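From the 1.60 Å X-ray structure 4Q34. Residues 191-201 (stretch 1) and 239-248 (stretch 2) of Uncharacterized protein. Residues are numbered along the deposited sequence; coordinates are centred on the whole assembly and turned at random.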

ATOM      1  N   ASN A 191      15.649 -16.611 -11.440  1.00 19.61           N
ATOM      2  CA  ASN A 191      15.812 -15.206 -11.762  1.00 18.16           C
ATOM      3  C   ASN A 191      16.336 -14.298 -10.625  1.00 19.51           C
ATOM      4  O   ASN A 191      16.270 -13.073 -10.731  1.00 21.83           O
ATOM      5  CB  ASN A 191      14.518 -14.672 -12.294  1.00 18.42           C
ATOM      6  CG  ASN A 191      14.322 -15.027 -13.758  1.00 21.25           C
ATOM      7  OD1 ASN A 191      15.260 -15.513 -14.417  1.00 22.59           O
ATOM      8  ND2 ASN A 191      13.155 -14.718 -14.300  1.00 25.19           N
ATOM      9  N   ILE A 192      16.852 -14.882  -9.548  1.00 18.63           N
ATOM     10  CA  ILE A 192      17.578 -14.088  -8.542  1.00 17.98           C
ATOM     11  C   ILE A 192      19.063 -14.118  -8.860  1.00 20.11           C
ATOM     12  O   ILE A 192      19.733 -15.154  -8.771  1.00 20.77           O
ATOM     13  CB  ILE A 192      17.298 -14.574  -7.099  1.00 17.47           C
ATOM     14  CG1 ILE A 192      15.889 -14.170  -6.706  1.00 16.81           C
ATOM     15  CG2 ILE A 192      18.307 -13.938  -6.124  1.00 19.92           C
ATOM     16  CD1 ILE A 192      15.339 -14.938  -5.525  1.00 17.20           C
ATOM     17  N   LYS A 193      19.603 -12.961  -9.208  1.00 19.80           N
ATOM     18  CA  LYS A 193      21.017 -12.878  -9.567  1.00 20.83           C
ATOM     19  C   LYS A 193      21.942 -12.700  -8.335  1.00 18.66           C
ATOM     20  O   LYS A 193      23.132 -12.934  -8.434  1.00 19.53           O
ATOM     21  CB  LYS A 193      21.260 -11.691 -10.527  1.00 24.76           C
ATOM     22  CG  LYS A 193      20.631 -11.816 -11.922  1.00 30.05           C
ATOM     23  CD  LYS A 193      21.408 -12.774 -12.801  1.00 39.31           C
ATOM     24  CE  LYS A 193      22.777 -12.214 -13.205  1.00 40.96           C
ATOM     25  NZ  LYS A 193      23.390 -13.121 -14.217  1.00 41.39           N
ATOM     26  N   ALA A 194      21.371 -12.216  -7.236  1.00 18.91           N
ATOM     27  CA  ALA A 194      22.128 -11.802  -6.046  1.00 16.43           C
ATOM     28  C   ALA A 194      21.141 -11.421  -4.988  1.00 16.79           C
ATOM     29  O   ALA A 194      19.986 -11.065  -5.271  1.00 17.25           O
ATOM     30  CB  ALA A 194      23.085 -10.638  -6.327  1.00 17.53           C
ATOM     31  N   ILE A 195      21.610 -11.478  -3.754  1.00 17.82           N
ATOM     32  CA  ILE A 195      20.778 -11.107  -2.609  1.00 15.13           C
ATOM     33  C   ILE A 195      21.608 -10.228  -1.685  1.00 17.80           C
ATOM     34  O   ILE A 195      22.714 -10.639  -1.324  1.00 17.22           O
ATOM     35  CB  ILE A 195      20.310 -12.320  -1.793  1.00 17.98           C
ATOM     36  CG1 ILE A 195      19.478 -13.281  -2.628  1.00 18.39           C
ATOM     37  CG2 ILE A 195      19.517 -11.861  -0.577  1.00 18.92           C
ATOM     38  CD1 ILE A 195      19.213 -14.618  -1.968  1.00 20.22           C
ATOM     39  N   ALA A 196      21.056  -9.064  -1.338  1.00 16.73           N
ATOM     40  CA  ALA A 196      21.577  -8.219  -0.267  1.00 17.45           C
ATOM     41  C   ALA A 196      20.546  -8.206   0.845  1.00 17.78           C
ATOM     42  O   ALA A 196      19.376  -7.868   0.602  1.00 17.94           O
ATOM     43  CB  ALA A 196      21.821  -6.794  -0.746  1.00 17.25           C
ATOM     44  N   SER A 197      20.979  -8.484   2.062  1.00 16.04           N
ATOM     45  CA  SER A 197      20.065  -8.535   3.186  1.00 16.51           C
ATOM     46  C   SER A 197      20.511  -7.655   4.336  1.00 18.84           C
ATOM     47  O   SER A 197      21.678  -7.759   4.802  1.00 18.62           O
ATOM     48  CB  SER A 197      19.872  -9.985   3.660  1.00 17.68           C
ATOM     49  OG  SER A 197      18.811 -10.078   4.598  1.00 18.96           O
ATOM     50  N   TYR A 198      19.582  -6.819   4.809  1.00 15.73           N
ATOM     51  CA  TYR A 198      19.813  -5.979   5.968  1.00 15.34           C
ATOM     52  C   TYR A 198      19.297  -6.685   7.225  1.00 15.10           C
ATOM     53  O   TYR A 198      18.098  -7.031   7.301  1.00 17.68           O
ATOM     54  CB  TYR A 198      19.144  -4.593   5.837  1.00 15.62           C
ATOM     55  CG  TYR A 198      19.825  -3.780   4.780  1.00 15.98           C
ATOM     56  CD1 TYR A 198      20.946  -3.012   5.072  1.00 18.64           C
ATOM     57  CD2 TYR A 198      19.427  -3.890   3.485  1.00 16.09           C
ATOM     58  CE1 TYR A 198      21.634  -2.346   4.081  1.00 17.06           C
ATOM     59  CE2 TYR A 198      20.078  -3.234   2.470  1.00 16.64           C
ATOM     60  CZ  TYR A 198      21.193  -2.441   2.772  1.00 16.37           C
ATOM     61  OH  TYR A 198      21.890  -1.787   1.778  1.00 17.96           O
ATOM     62  N   GLU A 199      20.201  -6.954   8.159  1.00 16.20           N
ATOM     63  CA  GLU A 199      19.844  -7.564   9.443  1.00 16.96           C
ATOM     64  C   GLU A 199      18.851  -8.725   9.322  1.00 18.65           C
ATOM     65  O   GLU A 199      17.795  -8.709   9.946  1.00 16.58           O
ATOM     66  CB  GLU A 199      19.302  -6.526  10.429  1.00 18.55           C
ATOM     67  CG  GLU A 199      20.321  -5.420  10.685  1.00 20.11           C
ATOM     68  CD  GLU A 199      20.487  -5.021  12.133  1.00 19.97           C
ATOM     69  OE1 GLU A 199      19.594  -5.323  12.958  1.00 19.48           O
ATOM     70  OE2 GLU A 199      21.519  -4.356  12.459  1.00 19.44           O
ATOM     71  N   PRO A 200      19.202  -9.750   8.535  1.00 18.39           N
ATOM     72  CA  PRO A 200      18.346 -10.924   8.467  1.00 18.15           C
ATOM     73  C   PRO A 200      18.164 -11.602   9.822  1.00 19.20           C
ATOM     74  O   PRO A 200      19.013 -11.546  10.695  1.00 19.87           O
ATOM     75  CB  PRO A 200      19.077 -11.860   7.480  1.00 18.30           C
ATOM     76  CG  PRO A 200      20.487 -11.403   7.505  1.00 18.21           C
ATOM     77  CD  PRO A 200      20.414  -9.916   7.742  1.00 18.86           C
ATOM     78  N   GLY A 201      17.047 -12.281   9.972  1.00 19.42           N
ATOM     79  CA  GLY A 201      16.801 -13.042  11.191  1.00 20.26           C
ATOM     80  C   GLY A 201      15.861 -14.183  10.860  1.00 22.74           C
ATOM     81  O   GLY A 201      14.816 -13.946  10.261  1.00 21.68           O
ATOM     82  N   LYS A 239      25.624 -20.223  -5.145  1.00 20.09           N
ATOM     83  CA  LYS A 239      25.511 -20.012  -6.590  1.00 22.90           C
ATOM     84  C   LYS A 239      25.279 -18.553  -7.010  1.00 23.22           C
ATOM     85  O   LYS A 239      25.356 -18.258  -8.191  1.00 21.44           O
ATOM     86  CB  LYS A 239      24.392 -20.909  -7.134  1.00 22.68           C
ATOM     87  CG  LYS A 239      24.785 -22.399  -7.085  1.00 25.94           C
ATOM     88  CD  LYS A 239      23.653 -23.284  -7.562  1.00 35.59           C
ATOM     89  CE  LYS A 239      23.971 -24.749  -7.302  1.00 41.78           C
ATOM     90  NZ  LYS A 239      22.902 -25.618  -7.854  1.00 40.69           N
ATOM     91  N   VAL A 240      25.008 -17.662  -6.060  1.00 20.47           N
ATOM     92  CA  VAL A 240      24.839 -16.227  -6.344  1.00 19.32           C
ATOM     93  C   VAL A 240      25.570 -15.440  -5.283  1.00 18.93           C
ATOM     94  O   VAL A 240      25.713 -15.892  -4.126  1.00 19.28           O
ATOM     95  CB  VAL A 240      23.362 -15.787  -6.340  1.00 19.66           C
ATOM     96  CG1 VAL A 240      22.581 -16.580  -7.361  1.00 22.15           C
ATOM     97  CG2 VAL A 240      22.745 -15.949  -4.955  1.00 19.88           C
ATOM     98  N   PRO A 241      26.028 -14.248  -5.644  1.00 19.35           N
ATOM     99  CA  PRO A 241      26.612 -13.417  -4.597  1.00 18.45           C
ATOM    100  C   PRO A 241      25.610 -12.956  -3.556  1.00 17.13           C
ATOM    101  O   PRO A 241      24.474 -12.583  -3.878  1.00 16.86           O
ATOM    102  CB  PRO A 241      27.161 -12.179  -5.341  1.00 21.31           C
ATOM    103  CG  PRO A 241      26.788 -12.337  -6.740  1.00 23.85           C
ATOM    104  CD  PRO A 241      26.017 -13.607  -6.972  1.00 19.54           C
ATOM    105  N   ILE A 242      26.026 -13.010  -2.284  1.00 17.08           N
ATOM    106  CA  ILE A 242      25.196 -12.579  -1.188  1.00 17.03           C
ATOM    107  C   ILE A 242      25.986 -11.622  -0.292  1.00 16.18           C
ATOM    108  O   ILE A 242      27.157 -11.870  -0.023  1.00 19.47           O
ATOM    109  CB  ILE A 242      24.735 -13.788  -0.358  1.00 16.22           C
ATOM    110  CG1 ILE A 242      23.884 -14.725  -1.216  1.00 17.68           C
ATOM    111  CG2 ILE A 242      23.971 -13.355   0.877  1.00 19.59           C
ATOM    112  CD1 ILE A 242      23.526 -16.050  -0.574  1.00 16.71           C
ATOM    113  N   VAL A 243      25.338 -10.518   0.085  1.00 17.02           N
ATOM    114  CA  VAL A 243      25.897  -9.595   1.091  1.00 15.75           C
ATOM    115  C   VAL A 243      24.869  -9.426   2.224  1.00 18.61           C
ATOM    116  O   VAL A 243      23.687  -9.366   1.999  1.00 17.65           O
ATOM    117  CB  VAL A 243      26.391  -8.243   0.472  1.00 16.42           C
ATOM    118  CG1 VAL A 243      25.221  -7.420  -0.078  1.00 17.09           C
ATOM    119  CG2 VAL A 243      27.130  -7.397   1.506  1.00 14.94           C
ATOM    120  N   ILE A 244      25.374  -9.333   3.447  1.00 17.10           N
ATOM    121  CA  ILE A 244      24.568  -9.200   4.648  1.00 18.64           C
ATOM    122  C   ILE A 244      25.127  -8.027   5.445  1.00 19.07           C
ATOM    123  O   ILE A 244      26.340  -7.979   5.646  1.00 18.71           O
ATOM    124  CB  ILE A 244      24.637 -10.493   5.458  1.00 19.88           C
ATOM    125  CG1 ILE A 244      23.897 -11.614   4.701  1.00 24.31           C
ATOM    126  CG2 ILE A 244      23.988 -10.324   6.824  1.00 20.64           C
ATOM    127  CD1 ILE A 244      24.323 -12.992   5.138  1.00 30.14           C
ATOM    128  N   TYR A 245      24.249  -7.095   5.864  1.00 18.19           N
ATOM    129  CA  TYR A 245      24.647  -5.917   6.652  1.00 18.46           C
ATOM    130  C   TYR A 245      24.019  -5.931   8.040  1.00 19.61           C
ATOM    131  O   TYR A 245      22.831  -6.220   8.188  1.00 19.61           O
ATOM    132  CB  TYR A 245      24.256  -4.600   5.958  1.00 17.83           C
ATOM    133  CG  TYR A 245      24.815  -4.409   4.582  1.00 19.04           C
ATOM    134  CD1 TYR A 245      26.092  -3.919   4.386  1.00 20.18           C
ATOM    135  CD2 TYR A 245      24.052  -4.712   3.459  1.00 20.36           C
ATOM    136  CE1 TYR A 245      26.627  -3.750   3.108  1.00 20.20           C
ATOM    137  CE2 TYR A 245      24.556  -4.512   2.183  1.00 19.62           C
ATOM    138  CZ  TYR A 245      25.852  -4.050   2.013  1.00 19.52           C
ATOM    139  OH  TYR A 245      26.329  -3.858   0.729  1.00 22.49           O
ATOM    140  N   TYR A 246      24.819  -5.637   9.068  1.00 17.81           N
ATOM    141  CA  TYR A 246      24.327  -5.397  10.411  1.00 19.23           C
ATOM    142  C   TYR A 246      24.794  -4.041  10.898  1.00 19.63           C
ATOM    143  O   TYR A 246      25.944  -3.635  10.675  1.00 20.04           O
ATOM    144  CB  TYR A 246      24.763  -6.500  11.434  1.00 22.99           C
ATOM    145  CG  TYR A 246      23.982  -7.778  11.280  1.00 20.50           C
ATOM    146  CD1 TYR A 246      22.788  -7.968  11.948  1.00 22.50           C
ATOM    147  CD2 TYR A 246      24.423  -8.781  10.436  1.00 20.72           C
ATOM    148  CE1 TYR A 246      22.038  -9.132  11.757  1.00 21.43           C
ATOM    149  CE2 TYR A 246      23.671  -9.945  10.237  1.00 21.69           C
ATOM    150  CZ  TYR A 246      22.500 -10.107  10.885  1.00 20.06           C
ATOM    151  OH  TYR A 246      21.764 -11.259  10.680  1.00 22.50           O
ATOM    152  N   GLY A 247      23.914  -3.364  11.614  1.00 20.08           N
ATOM    153  CA  GLY A 247      24.236  -2.071  12.211  1.00 19.84           C
ATOM    154  C   GLY A 247      24.934  -2.141  13.570  1.00 20.78           C
ATOM    155  O   GLY A 247      25.651  -3.102  13.885  1.00 21.26           O
ATOM    156  N   ASP A 248      24.662  -1.118  14.372  1.00 20.26           N
ATOM    157  CA  ASP A 248      25.462  -0.813  15.579  1.00 20.39           C
ATOM    158  C   ASP A 248      24.649  -1.058  16.834  1.00 23.38           C
ATOM    159  O   ASP A 248      23.504  -1.497  16.778  1.00 21.44           O
ATOM    160  CB  ASP A 248      25.872   0.661  15.473  1.00 21.86           C
ATOM    161  CG  ASP A 248      27.166   0.974  16.179  1.00 24.94           C
ATOM    162  OD1 ASP A 248      27.651   0.134  16.971  1.00 23.39           O
ATOM    163  OD2 ASP A 248      27.684   2.092  15.930  1.00 23.65           O
TER

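Two parallel strands, 192-198 and a partner ending at Tyr 246, lie side by side with their axes 8° apart. A ladder of five backbone hydrogen bonds joins them. Ile 195 N donates to Pro 241 O (3.1 Å), and Val 243 N donates back to Ile 195 O (3.0 Å). Ser 197 N then donates to Val 243 O (2.8 Å), and Tyr 245 N to Ser 197 O (2.9 Å). Glu 199 N closes the series on Tyr 245 O (2.7 Å). Proline lacks an amide hydrogen, but Pro 241 needs only its carbonyl here.

Two side chains extend the polar contact past the ladder. Glu 199 has a positive phi of 44°, and its carboxylate reaches across so that OE2 accepts from Gly 247 N at 2.7 Å. The hydroxyl OH of Tyr 246 donates to Pro 200 O at 2.8 Å. The same tyrosine ring carries Glu 199 CA over one face, 4.0 Å from the ring centroid, in a CH-pi contact.

CA-H...O contacts reinforce the ladder. Ile 242 CA lies 3.2 Å from Ile 195 O, and Ile 244 CA lies 3.2 Å from Ser 197 O.

Side chains alternate between the sheet faces. Ile 195, Ser 197, Ile 242 and Ile 244 share one face; Ala 196, Tyr 198, Val 243 and Tyr 245 share the other. All are buried, which suits their mostly apolar character. The small Ala 196 packs its CB 3.5 Å from Val 243 CG1. Tyr 198 CE1 comes within 3.4 Å of Tyr 245 CD2; the ring planes are near parallel but slid apart, with little overlap. Ser 197 OG is hydrogen-bonded elsewhere in the structure.

At the ends, Pro 200 CD rests 3.7 Å from Ile 244 CG2, and Val 240 CG1 meets Ile 192 O at 3.5 Å. Together the stretches bury 732 Å².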